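PDB 2CUK: glycerate dehydrogenase/glyoxylate reductase from Thermus thermophilus, which probably reduces glyoxylate and hydroxypyruvate with NAD(P)H, as a member of the D-isomer specific 2-hydroxyacid dehydrogenase family. Local coordinates for residues L9-L22 against A290-E302. Numbering follows the deposited sequence.
Sequences LPGKALDRLRERGL and AEVAVENLLAVLE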
loop_
_atom_site.group_PDB
_atom_site.type_symbol
_atom_site.label_atom_id
_atom_site.label_comp_id
_atom_site.label_asym_id
_atom_site.label_seq_id
_atom_site.Cartn_x
_atom_site.Cartn_y
_atom_site.Cartn_z
ATOM N N LEU A 9 -23.046 -11.823 7.522
ATOM C CA LEU A 9 -22.428 -10.516 7.717
ATOM C C LEU A 9 -21.515 -10.483 8.934
ATOM O O LEU A 9 -21.738 -11.199 9.910
ATOM C CB LEU A 9 -23.509 -9.443 7.879
ATOM C CG LEU A 9 -24.611 -9.376 6.816
ATOM C CD1 LEU A 9 -25.585 -8.263 7.181
ATOM C CD2 LEU A 9 -24.005 -9.130 5.437
ATOM N N PRO A 10 -20.470 -9.642 8.891
ATOM C CA PRO A 10 -19.526 -9.520 10.001
ATOM C C PRO A 10 -20.129 -8.651 11.095
ATOM O O PRO A 10 -20.905 -7.735 10.809
ATOM C CB PRO A 10 -18.322 -8.865 9.343
ATOM C CG PRO A 10 -18.974 -7.922 8.376
ATOM C CD PRO A 10 -20.069 -8.779 7.764
ATOM N N GLY A 11 -19.777 -8.936 12.345
ATOM C CA GLY A 11 -20.314 -8.157 13.446
ATOM C C GLY A 11 -21.653 -8.701 13.907
ATOM O O GLY A 11 -22.145 -9.690 13.365
ATOM N N LYS A 12 -22.249 -8.051 14.901
ATOM C CA LYS A 12 -23.531 -8.495 15.436
ATOM C C LYS A 12 -24.670 -7.504 15.219
ATOM O O LYS A 12 -25.628 -7.478 15.990
ATOM C CB LYS A 12 -23.396 -8.799 16.930
ATOM C CG LYS A 12 -22.607 -10.067 17.236
ATOM C CD LYS A 12 -22.543 -10.328 18.734
ATOM C CE LYS A 12 -22.026 -11.726 19.032
ATOM N NZ LYS A 12 -22.924 -12.779 18.469
ATOM N N ALA A 13 -24.574 -6.702 14.163
ATOM C CA ALA A 13 -25.612 -5.723 13.863
ATOM C C ALA A 13 -26.982 -6.386 13.748
ATOM O O ALA A 13 -27.999 -5.792 14.101
ATOM C CB ALA A 13 -25.276 -4.979 12.569
ATOM N N LEU A 14 -27.009 -7.620 13.258
ATOM C CA LEU A 14 -28.267 -8.344 13.102
ATOM C C LEU A 14 -28.969 -8.639 14.429
ATOM O O LEU A 14 -30.196 -8.755 14.471
ATOM C CB LEU A 14 -28.030 -9.652 12.343
ATOM C CG LEU A 14 -27.691 -9.513 10.854
ATOM C CD1 LEU A 14 -27.425 -10.881 10.260
ATOM C CD2 LEU A 14 -28.834 -8.828 10.124
ATOM N N ASP A 15 -28.196 -8.757 15.507
ATOM C CA ASP A 15 -28.763 -9.041 16.824
ATOM C C ASP A 15 -29.855 -8.042 17.196
ATOM O O ASP A 15 -30.771 -8.368 17.949
ATOM C CB ASP A 15 -27.672 -9.028 17.902
ATOM C CG ASP A 15 -26.876 -10.323 17.954
ATOM O OD1 ASP A 15 -27.233 -11.279 17.235
ATOM O OD2 ASP A 15 -25.894 -10.389 18.726
ATOM N N ARG A 16 -29.755 -6.826 16.672
ATOM C CA ARG A 16 -30.747 -5.801 16.961
ATOM C C ARG A 16 -32.109 -6.266 16.450
ATOM O O ARG A 16 -33.130 -6.086 17.118
ATOM C CB ARG A 16 -30.352 -4.485 16.291
ATOM C CG ARG A 16 -31.245 -3.316 16.650
ATOM C CD ARG A 16 -30.784 -2.044 15.961
ATOM N NE ARG A 16 -31.631 -0.903 16.295
ATOM C CZ ARG A 16 -31.471 0.316 15.793
ATOM N NH1 ARG A 16 -30.490 0.551 14.929
ATOM N NH2 ARG A 16 -32.286 1.301 16.151
ATOM N N LEU A 17 -32.113 -6.872 15.266
ATOM C CA LEU A 17 -33.348 -7.376 14.666
ATOM C C LEU A 17 -33.921 -8.498 15.531
ATOM O O LEU A 17 -35.118 -8.593 15.763
ATOM C CB LEU A 17 -33.050 -7.957 13.284
ATOM C CG LEU A 17 -32.589 -6.930 12.234
ATOM C CD1 LEU A 17 -32.403 -7.583 10.868
ATOM C CD2 LEU A 17 -33.578 -5.778 12.021
ATOM N N ARG A 18 -33.016 -9.403 15.959
ATOM C CA ARG A 18 -33.441 -10.515 16.813
ATOM C C ARG A 18 -34.029 -10.011 18.142
ATOM O O ARG A 18 -35.002 -10.533 18.673
ATOM C CB ARG A 18 -32.221 -11.417 17.073
ATOM C CG ARG A 18 -31.600 -11.991 15.791
ATOM C CD ARG A 18 -30.560 -13.088 16.093
ATOM N NE ARG A 18 -30.010 -13.666 14.858
ATOM C CZ ARG A 18 -28.916 -13.077 14.337
ATOM N NH1 ARG A 18 -28.396 -12.013 14.925
ATOM N NH2 ARG A 18 -28.342 -13.584 13.240
ATOM N N GLU A 19 -33.368 -8.968 18.696
ATOM C CA GLU A 19 -33.834 -8.325 19.926
ATOM C C GLU A 19 -35.266 -7.786 19.787
ATOM O O GLU A 19 -35.984 -7.573 20.763
ATOM C CB GLU A 19 -32.917 -7.132 20.188
ATOM C CG GLU A 19 -31.935 -7.348 21.337
ATOM C CD GLU A 19 -30.694 -6.523 21.079
ATOM O OE1 GLU A 19 -30.794 -5.515 20.393
ATOM O OE2 GLU A 19 -29.621 -6.925 21.525
ATOM N N ARG A 20 -35.646 -7.513 18.519
ATOM C CA ARG A 20 -36.951 -6.904 18.269
ATOM C C ARG A 20 -38.011 -7.962 17.974
ATOM O O ARG A 20 -39.110 -7.658 17.535
ATOM C CB ARG A 20 -36.825 -5.975 17.062
ATOM C CG ARG A 20 -36.019 -4.702 17.367
ATOM C CD ARG A 20 -36.783 -3.724 18.272
ATOM N NE ARG A 20 -38.027 -3.322 17.608
ATOM C CZ ARG A 20 -38.850 -2.437 18.216
ATOM N NH1 ARG A 20 -38.565 -1.919 19.406
ATOM N NH2 ARG A 20 -39.981 -2.077 17.594
ATOM N N GLY A 21 -37.664 -9.223 18.219
ATOM C CA GLY A 21 -38.602 -10.305 17.992
ATOM C C GLY A 21 -38.681 -10.760 16.550
ATOM O O GLY A 21 -39.469 -11.645 16.216
ATOM N N LEU A 22 -37.865 -10.158 15.690
ATOM C CA LEU A 22 -37.855 -10.521 14.279
ATOM C C LEU A 22 -37.091 -11.820 14.062
ATOM O O LEU A 22 -36.083 -12.074 14.717
ATOM C CB LEU A 22 -37.211 -9.408 13.452
ATOM C CG LEU A 22 -37.940 -8.066 13.413
ATOM C CD1 LEU A 22 -37.046 -7.011 12.779
ATOM C CD2 LEU A 22 -39.239 -8.218 12.638
ATOM N N ALA A 290 -23.513 -3.069 7.866
ATOM C CA ALA A 290 -24.562 -3.917 8.421
ATOM C C ALA A 290 -25.470 -3.100 9.339
ATOM O O ALA A 290 -26.690 -3.236 9.286
ATOM C CB ALA A 290 -23.945 -5.085 9.192
ATOM N N GLU A 291 -24.872 -2.253 10.174
ATOM C CA GLU A 291 -25.636 -1.415 11.092
ATOM C C GLU A 291 -26.575 -0.484 10.330
ATOM O O GLU A 291 -27.727 -0.300 10.716
ATOM C CB GLU A 291 -24.707 -0.552 11.953
ATOM C CG GLU A 291 -23.621 -1.300 12.694
ATOM C CD GLU A 291 -22.756 -0.368 13.530
ATOM O OE1 GLU A 291 -22.344 0.699 13.016
ATOM O OE2 GLU A 291 -22.486 -0.704 14.700
ATOM N N VAL A 292 -26.067 0.112 9.254
ATOM C CA VAL A 292 -26.856 1.035 8.448
ATOM C C VAL A 292 -28.004 0.329 7.730
ATOM O O VAL A 292 -29.116 0.856 7.661
ATOM C CB VAL A 292 -25.961 1.776 7.425
ATOM C CG1 VAL A 292 -26.807 2.654 6.518
ATOM C CG2 VAL A 292 -24.937 2.634 8.168
ATOM N N ALA A 293 -27.743 -0.858 7.190
ATOM C CA ALA A 293 -28.793 -1.605 6.507
ATOM C C ALA A 293 -29.865 -1.990 7.534
ATOM O O ALA A 293 -31.061 -1.873 7.274
ATOM C CB ALA A 293 -28.215 -2.854 5.856
ATOM N N VAL A 294 -29.425 -2.440 8.704
ATOM C CA VAL A 294 -30.347 -2.826 9.766
ATOM C C VAL A 294 -31.206 -1.638 10.197
ATOM O O VAL A 294 -32.419 -1.772 10.371
ATOM C CB VAL A 294 -29.575 -3.385 10.984
ATOM C CG1 VAL A 294 -30.469 -3.416 12.222
ATOM C CG2 VAL A 294 -29.077 -4.781 10.665
ATOM N N GLU A 295 -30.579 -0.478 10.364
ATOM C CA GLU A 295 -31.301 0.727 10.764
ATOM C C GLU A 295 -32.406 1.038 9.757
ATOM O O GLU A 295 -33.570 1.213 10.129
ATOM C CB GLU A 295 -30.343 1.917 10.853
ATOM C CG GLU A 295 -31.007 3.219 11.274
ATOM C CD GLU A 295 -31.624 3.143 12.663
ATOM O OE1 GLU A 295 -30.878 2.870 13.628
ATOM O OE2 GLU A 295 -32.852 3.355 12.791
ATOM N N ASN A 296 -32.035 1.110 8.482
ATOM C CA ASN A 296 -32.996 1.391 7.423
ATOM C C ASN A 296 -34.155 0.391 7.424
ATOM O O ASN A 296 -35.319 0.784 7.343
ATOM C CB ASN A 296 -32.296 1.375 6.057
ATOM C CG ASN A 296 -31.592 2.687 5.745
ATOM O OD1 ASN A 296 -32.230 3.680 5.385
ATOM N ND2 ASN A 296 -30.270 2.700 5.893
ATOM N N LEU A 297 -33.838 -0.897 7.520
ATOM C CA LEU A 297 -34.874 -1.922 7.521
ATOM C C LEU A 297 -35.822 -1.768 8.709
ATOM O O LEU A 297 -37.039 -1.764 8.532
ATOM C CB LEU A 297 -34.247 -3.323 7.515
ATOM C CG LEU A 297 -35.206 -4.518 7.436
ATOM C CD1 LEU A 297 -34.523 -5.686 6.749
ATOM C CD2 LEU A 297 -35.674 -4.909 8.830
ATOM N N LEU A 298 -35.275 -1.638 9.915
ATOM C CA LEU A 298 -36.112 -1.473 11.099
ATOM C C LEU A 298 -36.976 -0.225 10.977
ATOM O O LEU A 298 -38.152 -0.237 11.340
ATOM C CB LEU A 298 -35.258 -1.379 12.368
ATOM C CG LEU A 298 -34.786 -2.704 12.976
ATOM C CD1 LEU A 298 -33.890 -2.433 14.175
ATOM C CD2 LEU A 298 -35.993 -3.527 13.395
ATOM N N ALA A 299 -36.387 0.850 10.465
ATOM C CA ALA A 299 -37.109 2.107 10.296
ATOM C C ALA A 299 -38.402 1.892 9.511
ATOM O O ALA A 299 -39.477 2.300 9.950
ATOM C CB ALA A 299 -36.231 3.124 9.582
ATOM N N VAL A 300 -38.292 1.247 8.353
ATOM C CA VAL A 300 -39.458 0.995 7.517
ATOM C C VAL A 300 -40.466 0.075 8.204
ATOM O O VAL A 300 -41.672 0.288 8.100
ATOM C CB VAL A 300 -39.058 0.375 6.160
ATOM C CG1 VAL A 300 -40.303 0.086 5.329
ATOM C CG2 VAL A 300 -38.142 1.321 5.408
ATOM N N LEU A 301 -39.979 -0.942 8.908
ATOM C CA LEU A 301 -40.879 -1.868 9.589
ATOM C C LEU A 301 -41.586 -1.233 10.781
ATOM O O LEU A 301 -42.612 -1.735 11.237
ATOM C CB LEU A 301 -40.122 -3.117 10.046
ATOM C CG LEU A 301 -39.514 -3.999 8.952
ATOM C CD1 LEU A 301 -38.979 -5.276 9.586
ATOM C CD2 LEU A 301 -40.563 -4.336 7.898
ATOM N N GLU A 302 -41.039 -0.134 11.289
ATOM C CA GLU A 302 -41.647 0.554 12.422
ATOM C C GLU A 302 -42.477 1.737 11.939
ATOM O O GLU A 302 -42.793 2.645 12.707
ATOM C CB GLU A 302 -40.570 1.033 13.403
ATOM C CG GLU A 302 -39.913 -0.093 14.197
ATOM C CD GLU A 302 -38.883 0.408 15.196
ATOM O OE1 GLU A 302 -39.219 1.302 16.001
ATOM O OE2 GLU A 302 -37.740 -0.098 15.184
HETATM O O HOH W 1 -28.288 -0.730 13.349
#
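Arg16 leaves its helix with CG anti to the backbone N (chi1 -174°) and stays extended as far as NE, which lays the chain across Leu298 and carries the guanidinium to Glu295. Glu295 starts out pointing away from the 9-22 segment, but a bend at chi2 (62°) swings its carboxylate back to meet the arginine. NH1 gives OE1 the main bond of this salt bridge, 2.7 Å from Arg16 NH1 to Glu295 OE1, and NH2 adds a weak one to the same oxygen. OE1 sits at the guanidinium edge, yet the arginine comes to it from above the carboxylate plane, the two flat groups being turned 64° apart. NH1 also donates to a water that in turn donates to Glu291 O, while Leu298 CD1 lies over one guanidinium face, 3.5 Å from Arg16 NE. With an alanine at Glu295, the Arg16 guanidinium would probably lose its carboxylate mate and be freer to turn, though the water and the packing on Leu298 would remain.

Beneath these charged groups, helix 283-301 packs beside helix 15-19 in the domain of the five-stranded parallel sheet, joining the chain's C-terminal part to its beginning. Leu17 CD2 presses on Leu298 CG at 3.4 Å, a tight fit, and also touches Val294 and Leu297. Leu22 CD1 extends the apolar layer to Leu298 CD2 at 3.7 Å. Toward the other end, Ala13 CB meets Ala290 CB at 3.6 Å, small enough to let the backbones come close. Arg20 stacks its guanidinium on the Glu302 carboxylate, planes nearly parallel; this long ion pair is charge attraction alone, and Glu302 OE1 makes its salt bridge with Arg304.

The contact thus rests largely on leucine, valine and alanine packing, to which the Arg16-Glu295 bridge probably adds direction and the Arg20 pair only charge.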